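Local atomic coordinates of cell wall surface anchor family protein (Streptococcus agalactiae serogroup V, PDB entry 3TW0), a protein that caps the Group B Streptococcus pilus as its adhesive tip pilin and probably mediates attachment to the host, this chain holding its magnesium-binding von Willebrand factor A-type domain. Residues K83-S88 with G270-Y275; W91-T96 with L257-N262; I223-G228 with Y283-K288. The protein carries 2 engineered substitutions. All blocks are in the same frame, centred on the assembly; numbering follows the deposited sequence.

How the contacts relate
Contacts 1 and 2 are immediate neighbours, their centres about 9 Å apart; contact 3 lies closer to the centre of the chain, about 18 and 23 Å from them between centres. The chain order 83-88, 91-96, 223-228, 257-262, 270-275, 283-288 nests contact 2 inside contact 1 and interleaves contact 3 with both. Helix 257-263 is followed, after a short connection, by strand 271-276, and Ile272 CD1 touches Met260 CE at 3.5 Å. Probable hydrogen bonds, Asn86 N to Tyr93 O (2.9 Å) and Asn86 ND2 to Lys95 O (3.0 Å), also tie 83-88 to 91-96. Contacts 1 and 2 thus join residues 83-96 to the helix and strand at 257-275, while contact 3 joins two loops.

Contact 1: K83-S88 with G270-Y275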
# COMPACT_ATOMS: atom_id res chain seq x y z
N LYS A 83 17.41 -12.46 -11.39
CA LYS A 83 16.68 -12.63 -12.66
C LYS A 83 15.31 -13.21 -12.36
O LYS A 83 15.21 -14.22 -11.68
CB LYS A 83 17.43 -13.54 -13.63
CG LYS A 83 16.74 -13.61 -14.99
CD LYS A 83 17.70 -14.11 -16.05
CE LYS A 83 17.52 -13.27 -17.32
NZ LYS A 83 16.45 -13.85 -18.07
N ALA A 84 14.26 -12.58 -12.88
CA ALA A 84 12.92 -12.81 -12.41
C ALA A 84 12.18 -13.96 -13.12
O ALA A 84 12.32 -14.14 -14.32
CB ALA A 84 12.12 -11.52 -12.49
N LEU A 85 11.39 -14.72 -12.36
CA LEU A 85 10.47 -15.69 -12.97
C LEU A 85 9.21 -15.86 -12.15
O LEU A 85 9.21 -15.63 -10.94
CB LEU A 85 11.15 -17.06 -13.19
CG LEU A 85 11.55 -17.97 -12.04
CD1 LEU A 85 11.90 -19.39 -12.58
CD2 LEU A 85 12.73 -17.40 -11.30
N ASN A 86 8.13 -16.26 -12.81
CA ASN A 86 6.88 -16.56 -12.11
C ASN A 86 6.76 -18.07 -11.94
O ASN A 86 6.67 -18.78 -12.93
CB ASN A 86 5.71 -15.99 -12.92
CG ASN A 86 4.43 -15.85 -12.10
OD1 ASN A 86 4.12 -16.69 -11.25
ND2 ASN A 86 3.67 -14.79 -12.36
N ASP A 87 6.77 -18.56 -10.70
CA ASP A 87 6.61 -20.00 -10.43
C ASP A 87 5.15 -20.48 -10.20
O ASP A 87 4.91 -21.63 -9.85
CB ASP A 87 7.49 -20.44 -9.25
CG ASP A 87 7.00 -19.90 -7.92
OD1 ASP A 87 6.48 -18.75 -7.88
OD2 ASP A 87 7.12 -20.62 -6.90
N SER A 88 4.17 -19.61 -10.38
CA SER A 88 2.76 -20.02 -10.27
C SER A 88 2.39 -21.10 -11.31
O SER A 88 2.95 -21.15 -12.40
CB SER A 88 1.83 -18.81 -10.38
OG SER A 88 0.54 -19.19 -10.82
N GLY A 270 19.09 -29.66 -12.63
CA GLY A 270 18.87 -28.47 -13.44
C GLY A 270 17.75 -27.72 -12.69
O GLY A 270 16.61 -27.69 -13.13
N TYR A 271 18.10 -27.15 -11.53
CA TYR A 271 17.17 -26.38 -10.69
C TYR A 271 17.59 -24.90 -10.58
O TYR A 271 18.78 -24.59 -10.37
CB TYR A 271 17.16 -26.93 -9.26
CG TYR A 271 16.49 -28.27 -9.10
CD1 TYR A 271 17.25 -29.44 -9.14
CD2 TYR A 271 15.11 -28.38 -8.89
CE1 TYR A 271 16.68 -30.68 -8.98
CE2 TYR A 271 14.51 -29.62 -8.73
CZ TYR A 271 15.31 -30.77 -8.78
OH TYR A 271 14.77 -32.02 -8.64
N ILE A 272 16.61 -24.01 -10.68
CA ILE A 272 16.78 -22.60 -10.34
C ILE A 272 16.32 -22.40 -8.90
O ILE A 272 15.11 -22.50 -8.60
CB ILE A 272 15.97 -21.68 -11.27
CG1 ILE A 272 16.34 -21.93 -12.74
CG2 ILE A 272 16.19 -20.22 -10.89
CD1 ILE A 272 15.45 -21.20 -13.69
N TYR A 273 17.27 -22.14 -8.00
CA TYR A 273 16.94 -21.91 -6.60
C TYR A 273 16.33 -20.52 -6.50
O TYR A 273 16.82 -19.57 -7.13
CB TYR A 273 18.17 -22.09 -5.71
CG TYR A 273 18.48 -23.56 -5.57
CD1 TYR A 273 19.23 -24.25 -6.55
CD2 TYR A 273 17.93 -24.31 -4.51
CE1 TYR A 273 19.48 -25.64 -6.45
CE2 TYR A 273 18.17 -25.68 -4.40
CZ TYR A 273 18.94 -26.34 -5.37
OH TYR A 273 19.17 -27.70 -5.24
N LEU A 274 15.25 -20.42 -5.72
CA LEU A 274 14.35 -19.27 -5.70
C LEU A 274 14.62 -18.29 -4.55
O LEU A 274 14.85 -18.71 -3.40
CB LEU A 274 12.89 -19.74 -5.68
CG LEU A 274 12.51 -20.62 -6.88
CD1 LEU A 274 11.13 -21.13 -6.71
CD2 LEU A 274 12.65 -19.90 -8.25
N TYR A 275 14.62 -17.00 -4.89
CA TYR A 275 14.77 -15.90 -3.95
C TYR A 275 13.60 -14.95 -4.17
O TYR A 275 13.05 -14.84 -5.29
CB TYR A 275 16.09 -15.13 -4.22
CG TYR A 275 17.35 -15.96 -4.04
CD1 TYR A 275 17.67 -16.95 -4.95
CD2 TYR A 275 18.20 -15.75 -2.96
CE1 TYR A 275 18.79 -17.74 -4.80
CE2 TYR A 275 19.35 -16.54 -2.80
CZ TYR A 275 19.62 -17.52 -3.73
OH TYR A 275 20.72 -18.30 -3.60
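Leu85 packs against Ile272 and Leu274 in a small buried apolar cluster on the branched antiparallel sheet, which is separate from the five-stranded parallel sheet of the vWFA fold. Strands 84-85 and 271-276 do not pair with each other; both pair with strand 70-78, and here they meet through side chains alone. Leu85 sends its two methyls to different partners. Its CG sits between the backbone N and the carbonyl carbon (chi1 69°), which points the fork across to the second strand. There Leu85 CD1 meets Ile272 CD1 at 4.1 Å, the two side chains reaching toward each other tip to tip. The other branch, Leu85 CD2, lies 3.9 Å from Leu274 CD2, and these two leucines cross at about a right angle, so one isobutyl group lies athwart the other. All three residues are buried, and nearby side chains extend the cluster: Tyr250 of strand 249-251 touches Leu85, and Val77 of strand 70-78 touches Leu274. Toward solvent the contact ends at Asp87, whose carboxylate OD2 comes to 4.0 Å from Leu274 CD1, an oxygen beside a methyl with no polar bond between them. The chain turns just there: Asn86 OD1 accepts from Ser88 N in an Asx turn, a 3.0 Å bond with the donor tilted 17° from the carbonyl plane of the amide.

Contact 2: W91-T96 with L257-N262; sequences WDYHKT and LSVMSN
A Met-aromatic contact between Tyr93 and Met260 joins the loop connecting strands 84-85 and 97-101 to helix 257-263, beside the antiparallel sheet. The sulfur lies over a face of the phenol ring: Met260 SD is 3.9 Å from the Tyr93 ring centroid and 22° off the ring normal. It is displaced toward the hydroxyl end of the ring, and its closest ring atom is Tyr93 CZ, at 3.6 Å from Met260 SD. The methionine chain gets there by bending at both chi2 and chi3 (-117° and -79°), turning SD onto the ring instead of running straight out from the helix. Val259, the preceding residue on the helix, sets a methyl, CG1, beside the phenol oxygen, 3.9 Å from Tyr93 OH. On the loop side, Tyr93 belongs to a type I beta turn from Asp92 to Lys95, closed by Lys95 N bonding to Asp92 O at 3.0 Å. Tyr250 of strand 249-251 touches both Tyr93 and Met260, which brings the sheet into the same cluster. The hydroxyl of Tyr93 is hydrogen-bonded to OE1 of Glu263, further along the same helix. The helix therefore holds the tyrosine in two ways: dispersion between a polarisable sulfur and the pi face, and a directional polar bond at the phenol oxygen that should limit how the ring can slide or tilt.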
# COMPACT_ATOMS: atom_id res chain seq x y z
N TRP A 91 0.48 -19.18 -14.42
CA TRP A 91 1.08 -18.20 -15.33
C TRP A 91 2.33 -18.77 -15.97
O TRP A 91 3.00 -19.63 -15.37
CB TRP A 91 1.44 -16.89 -14.59
CG TRP A 91 0.27 -16.26 -13.90
CD1 TRP A 91 0.01 -16.25 -12.55
CD2 TRP A 91 -0.82 -15.57 -14.53
NE1 TRP A 91 -1.17 -15.59 -12.31
CE2 TRP A 91 -1.72 -15.18 -13.50
CE3 TRP A 91 -1.14 -15.26 -15.86
CZ2 TRP A 91 -2.89 -14.48 -13.76
CZ3 TRP A 91 -2.33 -14.56 -16.12
CH2 TRP A 91 -3.18 -14.17 -15.07
N ASP A 92 2.64 -18.29 -17.18
CA ASP A 92 3.91 -18.58 -17.83
C ASP A 92 5.04 -17.96 -17.00
O ASP A 92 4.84 -16.91 -16.37
CB ASP A 92 3.94 -18.01 -19.25
CG ASP A 92 5.28 -18.26 -19.94
OD1 ASP A 92 5.69 -19.44 -20.06
OD2 ASP A 92 5.92 -17.27 -20.37
N TYR A 93 6.21 -18.58 -16.99
CA TYR A 93 7.29 -18.08 -16.12
C TYR A 93 7.84 -16.69 -16.48
O TYR A 93 8.49 -16.04 -15.65
CB TYR A 93 8.42 -19.10 -16.00
CG TYR A 93 9.38 -19.16 -17.17
CD1 TYR A 93 10.53 -18.36 -17.20
CD2 TYR A 93 9.14 -20.03 -18.23
CE1 TYR A 93 11.42 -18.42 -18.29
CE2 TYR A 93 10.03 -20.10 -19.32
CZ TYR A 93 11.15 -19.31 -19.34
OH TYR A 93 12.01 -19.40 -20.42
N HIS A 94 7.63 -16.27 -17.73
CA HIS A 94 7.99 -14.91 -18.20
C HIS A 94 7.08 -13.79 -17.64
O HIS A 94 7.39 -12.60 -17.77
CB HIS A 94 7.93 -14.83 -19.73
CG HIS A 94 8.82 -15.81 -20.42
ND1 HIS A 94 10.17 -15.59 -20.59
CD2 HIS A 94 8.56 -17.01 -21.00
CE1 HIS A 94 10.70 -16.62 -21.22
NE2 HIS A 94 9.74 -17.49 -21.49
N LYS A 95 5.95 -14.17 -17.07
CA LYS A 95 4.94 -13.23 -16.61
C LYS A 95 5.34 -12.53 -15.29
O LYS A 95 4.76 -12.78 -14.23
CB LYS A 95 3.58 -13.93 -16.51
CG LYS A 95 2.35 -13.05 -16.72
CD LYS A 95 2.57 -12.01 -17.82
CE LYS A 95 1.37 -11.10 -17.94
NZ LYS A 95 1.63 -10.07 -18.97
N THR A 96 6.33 -11.65 -15.38
CA THR A 96 6.89 -11.03 -14.19
C THR A 96 6.48 -9.57 -14.04
O THR A 96 6.98 -8.87 -13.14
CB THR A 96 8.42 -11.17 -14.15
OG1 THR A 96 8.98 -10.58 -15.32
CG2 THR A 96 8.81 -12.66 -14.08
N LEU A 257 14.88 -26.55 -21.01
CA LEU A 257 16.23 -26.45 -20.42
C LEU A 257 17.20 -25.50 -21.13
O LEU A 257 17.94 -24.74 -20.48
CB LEU A 257 16.83 -27.86 -20.32
CG LEU A 257 17.90 -28.38 -19.33
CD1 LEU A 257 19.34 -28.05 -19.76
CD2 LEU A 257 17.64 -27.94 -17.89
N SER A 258 17.21 -25.53 -22.47
CA SER A 258 18.17 -24.75 -23.24
C SER A 258 17.77 -23.27 -23.39
O SER A 258 18.64 -22.40 -23.44
CB SER A 258 18.40 -25.39 -24.62
OG SER A 258 19.73 -25.15 -25.06
N VAL A 259 16.47 -23.01 -23.47
CA VAL A 259 15.93 -21.65 -23.56
C VAL A 259 16.22 -20.86 -22.27
O VAL A 259 16.59 -19.68 -22.32
CB VAL A 259 14.41 -21.68 -23.90
CG1 VAL A 259 13.76 -20.33 -23.73
CG2 VAL A 259 14.20 -22.19 -25.34
N MET A 260 16.10 -21.53 -21.14
CA MET A 260 16.35 -20.90 -19.85
C MET A 260 17.83 -20.56 -19.69
O MET A 260 18.16 -19.47 -19.22
CB MET A 260 15.84 -21.78 -18.69
CG MET A 260 14.36 -22.17 -18.78
SD MET A 260 13.23 -21.59 -17.49
CE MET A 260 13.60 -22.75 -16.23
N SER A 261 18.71 -21.49 -20.11
CA SER A 261 20.17 -21.27 -20.08
C SER A 261 20.55 -20.08 -20.96
O SER A 261 21.25 -19.17 -20.51
CB SER A 261 20.95 -22.52 -20.55
OG SER A 261 20.64 -23.66 -19.77
N ASN A 262 20.07 -20.13 -22.20
CA ASN A 262 20.16 -19.05 -23.20
C ASN A 262 19.74 -17.70 -22.58
O ASN A 262 20.48 -16.70 -22.68
CB ASN A 262 19.24 -19.43 -24.38
CG ASN A 262 19.46 -18.57 -25.63
OD1 ASN A 262 19.78 -17.37 -25.57
ND2 ASN A 262 19.24 -19.20 -26.79

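Contact 3: I223-G228 with Y283-K288; sequences IVKGDG and YPFDPK
Lys225 is bent at chi2 (-59°) and extended beyond it, and the bend lays the far end of its chain over the ring of Tyr283. The tyrosine answers with CG tucked between its own backbone N and carbonyl carbon (chi1 79°), which presents a ring face to the lysine. Two kinds of interaction result on that one face. Lys225 CE stands above the ring centre, 3.9 Å from the Tyr283 centroid, in a CH-pi contact almost along the normal. The ammonium has moved on toward the root of the side chain: Lys225 NZ is 4.1 Å from the Tyr283 centroid, 25° off the normal, and nearest to Tyr283 CG at 3.7 Å. This is a cation-pi contact with the charge over the CB side of the ring and not over its middle. Nearer the lysine backbone, the chain comes in past the CE1 rim, with Lys225 CG 3.9 Å from Tyr283 CE1, and crosses onto the face at CE. Phe285 offers a looser second aromatic neighbour, its CE2 4.4 Å from Lys225 NZ. At the other end of the tyrosine, OH is hydrogen-bonded to Ile182 N. Loop 223-228, following helix 220-223, is backbone-bonded to Ser179 and Tyr279; loop 283-288, between strand 271-276 and helix 302-312, is backbone-bonded to Ile298, and the contact joins the two away from the magnesium site.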
# COMPACT_ATOMS: atom_id res chain seq x y z
N ILE A 223 10.12 0.72 -9.31
CA ILE A 223 10.77 1.42 -8.17
C ILE A 223 10.19 1.09 -6.77
O ILE A 223 10.78 1.42 -5.74
CB ILE A 223 10.75 3.00 -8.34
CG1 ILE A 223 9.32 3.54 -8.36
CG2 ILE A 223 11.55 3.45 -9.58
CD1 ILE A 223 9.23 5.09 -8.11
N VAL A 224 9.01 0.51 -6.73
CA VAL A 224 8.30 0.31 -5.48
C VAL A 224 8.86 -0.83 -4.64
O VAL A 224 9.48 -1.77 -5.17
CB VAL A 224 6.85 0.04 -5.85
CG1 VAL A 224 6.25 -0.99 -4.97
CG2 VAL A 224 6.05 1.33 -5.94
N LYS A 225 8.63 -0.78 -3.32
CA LYS A 225 9.00 -1.91 -2.44
C LYS A 225 7.76 -2.74 -2.14
O LYS A 225 6.65 -2.19 -2.01
CB LYS A 225 9.61 -1.43 -1.10
CG LYS A 225 10.93 -0.66 -1.22
CD LYS A 225 12.03 -1.45 -1.89
CE LYS A 225 13.31 -0.64 -2.06
NZ LYS A 225 14.58 -1.50 -2.11
N GLY A 226 7.94 -4.04 -2.02
CA GLY A 226 6.80 -4.92 -1.76
C GLY A 226 5.97 -5.19 -3.01
O GLY A 226 6.04 -4.46 -3.99
N ASP A 227 5.21 -6.29 -2.96
CA ASP A 227 4.29 -6.69 -4.02
C ASP A 227 2.96 -7.20 -3.47
O ASP A 227 2.26 -7.93 -4.17
CB ASP A 227 4.93 -7.79 -4.90
CG ASP A 227 5.27 -9.07 -4.11
OD1 ASP A 227 5.01 -9.16 -2.89
OD2 ASP A 227 5.81 -10.00 -4.73
N GLY A 228 2.60 -6.81 -2.24
CA GLY A 228 1.43 -7.39 -1.57
C GLY A 228 1.64 -8.69 -0.78
O GLY A 228 0.72 -9.19 -0.17
N TYR A 283 15.99 -3.41 3.42
CA TYR A 283 16.89 -2.51 2.74
C TYR A 283 17.18 -1.30 3.66
O TYR A 283 16.49 -1.10 4.66
CB TYR A 283 16.31 -2.06 1.37
CG TYR A 283 15.27 -0.96 1.51
CD1 TYR A 283 13.96 -1.27 1.88
CD2 TYR A 283 15.61 0.37 1.31
CE1 TYR A 283 13.00 -0.27 2.03
CE2 TYR A 283 14.65 1.40 1.47
CZ TYR A 283 13.36 1.06 1.83
OH TYR A 283 12.43 2.04 1.97
N PRO A 284 18.17 -0.49 3.32
CA PRO A 284 19.02 -0.53 2.11
C PRO A 284 20.03 -1.67 2.13
O PRO A 284 20.31 -2.25 3.18
CB PRO A 284 19.73 0.82 2.15
CG PRO A 284 19.82 1.12 3.64
CD PRO A 284 18.65 0.51 4.30
N PHE A 285 20.52 -2.01 0.93
CA PHE A 285 21.61 -2.95 0.71
C PHE A 285 22.47 -2.41 -0.46
O PHE A 285 21.94 -1.73 -1.35
CB PHE A 285 21.06 -4.36 0.40
CG PHE A 285 20.11 -4.40 -0.79
CD1 PHE A 285 20.60 -4.45 -2.09
CD2 PHE A 285 18.73 -4.38 -0.59
CE1 PHE A 285 19.72 -4.46 -3.18
CE2 PHE A 285 17.85 -4.42 -1.68
CZ PHE A 285 18.35 -4.47 -2.98
N ASP A 286 23.76 -2.70 -0.44
CA ASP A 286 24.69 -2.28 -1.48
C ASP A 286 24.24 -2.88 -2.79
O ASP A 286 24.08 -4.09 -2.88
CB ASP A 286 26.12 -2.76 -1.17
CG ASP A 286 27.16 -2.21 -2.15
OD1 ASP A 286 28.11 -1.58 -1.67
OD2 ASP A 286 27.05 -2.41 -3.38
N PRO A 287 24.02 -2.04 -3.80
CA PRO A 287 23.43 -2.62 -5.01
C PRO A 287 24.43 -3.50 -5.79
O PRO A 287 24.00 -4.35 -6.57
CB PRO A 287 23.00 -1.39 -5.83
CG PRO A 287 23.63 -0.19 -5.17
CD PRO A 287 24.36 -0.62 -3.94
N LYS A 288 25.72 -3.32 -5.56
CA LYS A 288 26.74 -4.16 -6.22
C LYS A 288 27.00 -5.45 -5.47
O LYS A 288 26.85 -6.54 -6.05
CB LYS A 288 28.04 -3.39 -6.47
CG LYS A 288 27.98 -2.57 -7.78
CD LYS A 288 27.81 -3.52 -9.00
CE LYS A 288 27.53 -2.76 -10.31
NZ LYS A 288 26.11 -2.36 -10.43